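Local coordinates for protein ACDH-11, isoform b (Caenorhabditis elegans, PDB 4Y9J) that belongs to the acyl-CoA dehydrogenase family and binds flavin-adenine dinucleotide within a four-chain assembly, at residues Y115-D120 with R174-D179; A168-D173 with K182-G187. All coordinates share one frame; numbering follows the deposited sequence.

Contact 1 of 2, residues Y115-D120 with R174-D179; sequences YEDSVD and RLRSRD
The guanidinium of Arg-176 receives the carboxylate of Asp-117 at its edge, and a water sits in the same plane. Neither flat group lies over the other, the two planes being 32° apart. NH2 of Arg-176 stands 3.1 Å from OD1 of Asp-117 and 3.5 Å from OD2 of the same residue. This is a salt bridge, but both hydrogen bonds within it are weak, since the closer one is bent to 123° and the straighter one (171°) is long. A water bridges the same pair, giving a proton to Asp-117 OD2 at 2.6 Å and taking one from Arg-176 NH1 at 2.7 Å. The bend of the arginine at chi3 carries NE of Arg-176 past Tyr-115, whose CB is 3.6 Å from it, on the way to Asp-117.

In the largely helical N-terminal part of this acyl-CoA dehydrogenase relative, the contact joins the loop between helices 96-107 and 121-135 to the turn that follows helix 166-175. The loop makes a type I turn from Glu-116 to Val-119, within which Glu-116 OE2 accepts from both N and OG of Ser-118. Beyond the contact, the phenol OH of Tyr-115 bonds to Asp-150, and its ring has a cation-pi partner in Arg-125.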
loop_
_atom_site.group_PDB
_atom_site.type_symbol
_atom_site.label_atom_id
_atom_site.label_comp_id
_atom_site.label_asym_id
_atom_site.label_seq_id
_atom_site.Cartn_x
_atom_site.Cartn_y
_atom_site.Cartn_z
ATOM N N TYR B 115 -34.954 -23.648 3.443
ATOM C CA TYR B 115 -36.347 -23.246 3.629
ATOM C C TYR B 115 -37.312 -23.671 2.503
ATOM O O TYR B 115 -38.467 -23.273 2.530
ATOM C CB TYR B 115 -36.461 -21.718 3.823
ATOM C CG TYR B 115 -35.672 -21.258 5.015
ATOM C CD1 TYR B 115 -36.251 -21.283 6.271
ATOM C CD2 TYR B 115 -34.337 -20.838 4.902
ATOM C CE1 TYR B 115 -35.513 -20.963 7.405
ATOM C CE2 TYR B 115 -33.600 -20.457 6.019
ATOM C CZ TYR B 115 -34.211 -20.484 7.284
ATOM O OH TYR B 115 -33.519 -20.145 8.428
ATOM N N GLU B 116 -36.842 -24.441 1.526
ATOM C CA GLU B 116 -37.644 -24.785 0.342
ATOM C C GLU B 116 -38.876 -25.612 0.790
ATOM O O GLU B 116 -38.757 -26.713 1.265
ATOM C CB GLU B 116 -36.796 -25.485 -0.752
ATOM C CG GLU B 116 -37.504 -25.915 -2.082
ATOM C CD GLU B 116 -38.764 -25.116 -2.535
ATOM O OE1 GLU B 116 -38.742 -23.862 -2.443
ATOM O OE2 GLU B 116 -39.814 -25.721 -3.048
ATOM N N ASP B 117 -40.031 -25.002 0.690
ATOM C CA ASP B 117 -41.342 -25.582 1.138
ATOM C C ASP B 117 -41.683 -26.984 0.574
ATOM O O ASP B 117 -42.142 -27.842 1.321
ATOM C CB ASP B 117 -42.448 -24.563 0.834
ATOM C CG ASP B 117 -41.877 -23.093 0.723
ATOM O OD1 ASP B 117 -40.851 -22.882 0.014
ATOM O OD2 ASP B 117 -42.410 -22.152 1.346
ATOM N N SER B 118 -41.396 -27.256 -0.701
ATOM C CA SER B 118 -41.669 -28.598 -1.288
ATOM C C SER B 118 -40.788 -29.719 -0.754
ATOM O O SER B 118 -40.993 -30.883 -1.121
ATOM C CB SER B 118 -41.477 -28.574 -2.811
ATOM O OG SER B 118 -40.098 -28.306 -3.139
ATOM N N VAL B 119 -39.768 -29.407 0.062
ATOM C CA VAL B 119 -38.864 -30.432 0.524
ATOM C C VAL B 119 -39.032 -30.579 2.009
ATOM O O VAL B 119 -39.168 -29.603 2.729
ATOM C CB VAL B 119 -37.389 -30.074 0.226
ATOM C CG1 VAL B 119 -36.426 -31.125 0.735
ATOM C CG2 VAL B 119 -37.176 -29.868 -1.250
ATOM N N ASP B 120 -39.019 -31.824 2.459
ATOM C CA ASP B 120 -39.045 -32.186 3.861
ATOM C C ASP B 120 -37.959 -31.443 4.718
ATOM O O ASP B 120 -36.772 -31.612 4.481
ATOM C CB ASP B 120 -38.712 -33.660 3.874
ATOM C CG ASP B 120 -39.025 -34.325 5.175
ATOM O OD1 ASP B 120 -38.796 -33.728 6.210
ATOM O OD2 ASP B 120 -39.569 -35.468 5.147
ATOM N N ARG B 174 -36.587 -11.890 0.161
ATOM C CA ARG B 174 -35.287 -11.564 -0.456
ATOM C C ARG B 174 -34.114 -12.299 0.091
ATOM O O ARG B 174 -33.282 -12.709 -0.661
ATOM C CB ARG B 174 -35.063 -10.081 -0.379
ATOM C CG ARG B 174 -36.205 -9.474 -1.185
ATOM C CD ARG B 174 -36.087 -7.998 -1.377
ATOM N NE ARG B 174 -35.125 -7.719 -2.418
ATOM C CZ ARG B 174 -35.095 -6.605 -3.141
ATOM N NH1 ARG B 174 -35.980 -5.650 -2.928
ATOM N NH2 ARG B 174 -34.128 -6.435 -4.019
ATOM N N LEU B 175 -34.065 -12.477 1.402
ATOM C CA LEU B 175 -33.034 -13.268 2.003
ATOM C C LEU B 175 -33.027 -14.695 1.477
ATOM O O LEU B 175 -31.938 -15.294 1.362
ATOM C CB LEU B 175 -33.116 -13.253 3.534
ATOM C CG LEU B 175 -32.982 -11.877 4.217
ATOM C CD1 LEU B 175 -33.504 -11.898 5.650
ATOM C CD2 LEU B 175 -31.553 -11.377 4.208
ATOM N N ARG B 176 -34.207 -15.268 1.195
ATOM C CA ARG B 176 -34.312 -16.626 0.637
ATOM C C ARG B 176 -34.226 -16.696 -0.886
ATOM O O ARG B 176 -34.324 -17.764 -1.454
ATOM C CB ARG B 176 -35.713 -17.211 0.983
ATOM C CG ARG B 176 -35.966 -17.404 2.430
ATOM C CD ARG B 176 -37.453 -17.686 2.682
ATOM N NE ARG B 176 -37.864 -18.923 2.021
ATOM C CZ ARG B 176 -39.108 -19.401 1.990
ATOM N NH1 ARG B 176 -40.120 -18.719 2.552
ATOM N NH2 ARG B 176 -39.348 -20.540 1.327
ATOM N N SER B 177 -34.147 -15.582 -1.604
ATOM C CA SER B 177 -34.227 -15.658 -3.054
ATOM C C SER B 177 -33.049 -16.296 -3.729
ATOM O O SER B 177 -31.882 -16.105 -3.336
ATOM C CB SER B 177 -34.369 -14.291 -3.601
ATOM O OG SER B 177 -34.487 -14.288 -4.999
ATOM N N ARG B 178 -33.345 -17.056 -4.768
ATOM C CA ARG B 178 -32.286 -17.621 -5.635
ATOM C C ARG B 178 -31.901 -16.682 -6.781
ATOM O O ARG B 178 -30.987 -16.969 -7.531
ATOM C CB ARG B 178 -32.734 -18.995 -6.169
ATOM C CG ARG B 178 -32.915 -19.994 -5.031
ATOM C CD ARG B 178 -33.096 -21.476 -5.386
ATOM N NE ARG B 178 -31.842 -22.068 -5.907
ATOM C CZ ARG B 178 -31.413 -23.321 -5.730
ATOM N NH1 ARG B 178 -32.039 -24.199 -4.919
ATOM N NH2 ARG B 178 -30.296 -23.694 -6.353
ATOM N N ASP B 179 -32.633 -15.584 -6.925
ATOM C CA ASP B 179 -32.389 -14.563 -7.964
ATOM C C ASP B 179 -31.291 -13.602 -7.493
ATOM O O ASP B 179 -31.500 -12.758 -6.634
ATOM C CB ASP B 179 -33.665 -13.775 -8.252
ATOM C CG ASP B 179 -33.534 -12.854 -9.444
ATOM O OD1 ASP B 179 -32.427 -12.452 -9.869
ATOM O OD2 ASP B 179 -34.558 -12.530 -9.990
HETATM O O HOH W 1 -42.611 -19.585 1.779
#

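Contact 2 of 2, residues A168-D173 with K182-G187; sequences ATEAVD and KAWTSG
Trp-184 supplies most of the buried surface, about 77 Å² against 34 Å² for Glu-170 and 28 Å² for Ala-171. Its six-membered ring reaches the side of helix 166-175 between these two neighbours. The touching atoms lie on the benzo part of the indole: CH2 of Trp-184 is 3.5 Å from CD of Glu-170, and CZ3 of Trp-184 is 3.9 Å from CA of Ala-171. Both approaches are oblique to the ring.

Glu-170 gets there by an extended chain. With its CG anti to the backbone N (chi1 172°), the side chain runs out from the helix and crosses the indole at about a right angle, its carboxylate plane 41° from that of the ring. The gamma methylene takes part too, CG of Glu-170 being 3.8 Å from CH2 of Trp-184. At Ala-171 the small side chain probably allows the ring its close approach to the helix backbone, and the methyl CB is 4.2 Å from CZ3 of Trp-184.

The contact joins helix 166-175 to the residues leading into strand 186-189 of the mixed sheet, where Gly-187 pairs with Val-231 and Leu-233. Lys-258 of strand 252-258 also touches the indole.

No hydrogen bond links the two segments, which meet by van der Waals contact alone. Glu-170 OE2 has its polar partner in Arg-174, one turn further along the helix, and this salt bridge probably steadies the carboxylate beside the indole and offsets its charge there.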
loop_
_atom_site.group_PDB
_atom_site.type_symbol
_atom_site.label_atom_id
_atom_site.label_comp_id
_atom_site.label_asym_id
_atom_site.label_seq_id
_atom_site.Cartn_x
_atom_site.Cartn_y
_atom_site.Cartn_z
ATOM N N ALA B 168 -40.273 -7.191 7.473
ATOM C CA ALA B 168 -39.833 -8.538 7.793
ATOM C C ALA B 168 -40.257 -9.480 6.673
ATOM O O ALA B 168 -39.546 -10.402 6.346
ATOM C CB ALA B 168 -40.386 -8.962 9.125
ATOM N N THR B 169 -41.409 -9.236 6.105
ATOM C CA THR B 169 -41.937 -10.099 5.037
ATOM C C THR B 169 -41.081 -9.935 3.752
ATOM O O THR B 169 -40.642 -10.927 3.158
ATOM C CB THR B 169 -43.430 -9.830 4.798
ATOM O OG1 THR B 169 -44.191 -10.099 6.002
ATOM C CG2 THR B 169 -43.952 -10.617 3.627
ATOM N N GLU B 170 -40.824 -8.700 3.366
ATOM C CA GLU B 170 -39.918 -8.424 2.228
ATOM C C GLU B 170 -38.536 -9.002 2.466
ATOM O O GLU B 170 -37.972 -9.654 1.591
ATOM C CB GLU B 170 -39.810 -6.943 1.913
ATOM C CG GLU B 170 -38.716 -6.700 0.851
ATOM C CD GLU B 170 -38.583 -5.258 0.416
ATOM O OE1 GLU B 170 -38.778 -4.339 1.264
ATOM O OE2 GLU B 170 -38.292 -5.076 -0.789
ATOM N N ALA B 171 -38.023 -8.828 3.682
ATOM C CA ALA B 171 -36.721 -9.363 4.050
ATOM C C ALA B 171 -36.701 -10.874 3.912
ATOM O O ALA B 171 -35.844 -11.439 3.271
ATOM C CB ALA B 171 -36.316 -8.922 5.461
ATOM N N VAL B 172 -37.673 -11.544 4.467
ATOM C CA VAL B 172 -37.694 -12.987 4.359
ATOM C C VAL B 172 -37.646 -13.450 2.877
ATOM O O VAL B 172 -36.857 -14.378 2.570
ATOM C CB VAL B 172 -38.901 -13.572 5.104
ATOM C CG1 VAL B 172 -39.158 -15.012 4.706
ATOM C CG2 VAL B 172 -38.630 -13.493 6.590
ATOM N N ASP B 173 -38.474 -12.863 2.033
ATOM C CA ASP B 173 -38.565 -13.245 0.611
ATOM C C ASP B 173 -37.225 -13.010 -0.107
ATOM O O ASP B 173 -36.764 -13.860 -0.809
ATOM C CB ASP B 173 -39.675 -12.500 -0.121
ATOM C CG ASP B 173 -41.078 -13.006 0.248
ATOM O OD1 ASP B 173 -41.173 -14.152 0.711
ATOM O OD2 ASP B 173 -42.076 -12.274 0.044
ATOM N N LYS B 182 -32.015 -10.041 -6.949
ATOM C CA LYS B 182 -33.022 -9.636 -5.946
ATOM C C LYS B 182 -32.551 -10.006 -4.537
ATOM O O LYS B 182 -33.077 -9.490 -3.562
ATOM C CB LYS B 182 -34.317 -10.399 -6.130
ATOM C CG LYS B 182 -35.143 -10.082 -7.369
ATOM C CD LYS B 182 -36.599 -10.447 -7.132
ATOM C CE LYS B 182 -37.089 -11.494 -8.123
ATOM N NZ LYS B 182 -38.354 -11.079 -8.847
ATOM N N ALA B 183 -31.687 -10.989 -4.421
ATOM C CA ALA B 183 -31.397 -11.553 -3.109
ATOM C C ALA B 183 -30.798 -10.549 -2.176
ATOM O O ALA B 183 -29.963 -9.767 -2.562
ATOM C CB ALA B 183 -30.495 -12.784 -3.198
ATOM N N TRP B 184 -31.118 -10.672 -0.909
ATOM C CA TRP B 184 -30.532 -9.857 0.139
ATOM C C TRP B 184 -29.682 -10.695 1.105
ATOM O O TRP B 184 -29.820 -11.940 1.199
ATOM C CB TRP B 184 -31.614 -9.178 0.978
ATOM C CG TRP B 184 -32.249 -7.941 0.413
ATOM C CD1 TRP B 184 -31.913 -7.282 -0.762
ATOM C CD2 TRP B 184 -33.293 -7.159 1.002
ATOM N NE1 TRP B 184 -32.648 -6.179 -0.905
ATOM C CE2 TRP B 184 -33.534 -6.077 0.136
ATOM C CE3 TRP B 184 -34.056 -7.276 2.145
ATOM C CZ2 TRP B 184 -34.536 -5.125 0.372
ATOM C CZ3 TRP B 184 -35.041 -6.299 2.385
ATOM C CH2 TRP B 184 -35.258 -5.259 1.513
ATOM N N THR B 185 -28.871 -9.985 1.894
ATOM C CA THR B 185 -28.167 -10.562 3.014
ATOM C C THR B 185 -28.438 -9.699 4.247
ATOM O O THR B 185 -28.903 -8.571 4.117
ATOM C CB THR B 185 -26.644 -10.656 2.799
ATOM O OG1 THR B 185 -26.078 -9.359 2.501
ATOM C CG2 THR B 185 -26.334 -11.671 1.749
ATOM N N SER B 186 -28.194 -10.270 5.429
ATOM C CA SER B 186 -28.396 -9.577 6.684
ATOM C C SER B 186 -27.127 -9.503 7.492
ATOM O O SER B 186 -26.294 -10.408 7.428
ATOM C CB SER B 186 -29.463 -10.245 7.529
ATOM O OG SER B 186 -29.745 -9.569 8.769
ATOM N N GLY B 187 -27.061 -8.482 8.340
ATOM C CA GLY B 187 -26.090 -8.448 9.444
ATOM C C GLY B 187 -26.758 -8.596 10.793
ATOM O O GLY B 187 -27.969 -8.804 10.864
#

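Both contacts use helix 166-175 or the turn after it, and their centres are 12 Å apart on the same side of the chain's centre. Contact 1 lies at the surface, with none of its touching residues buried, and relies on charge and a bridging water to tie a loop to that turn. Contact 2 is largely buried and made by van der Waals contact, including a carboxylate beside the indole, with the helix against the loop just before strand 186-189. Arg-174 and Leu-175 connect the two: Arg-174 NE lies 2.9 Å from Lys-182 O, Arg-174 O lies 3.0 Å from Trp-184 N, both probable hydrogen bonds, and Leu-175 packs against the Trp-184 backbone.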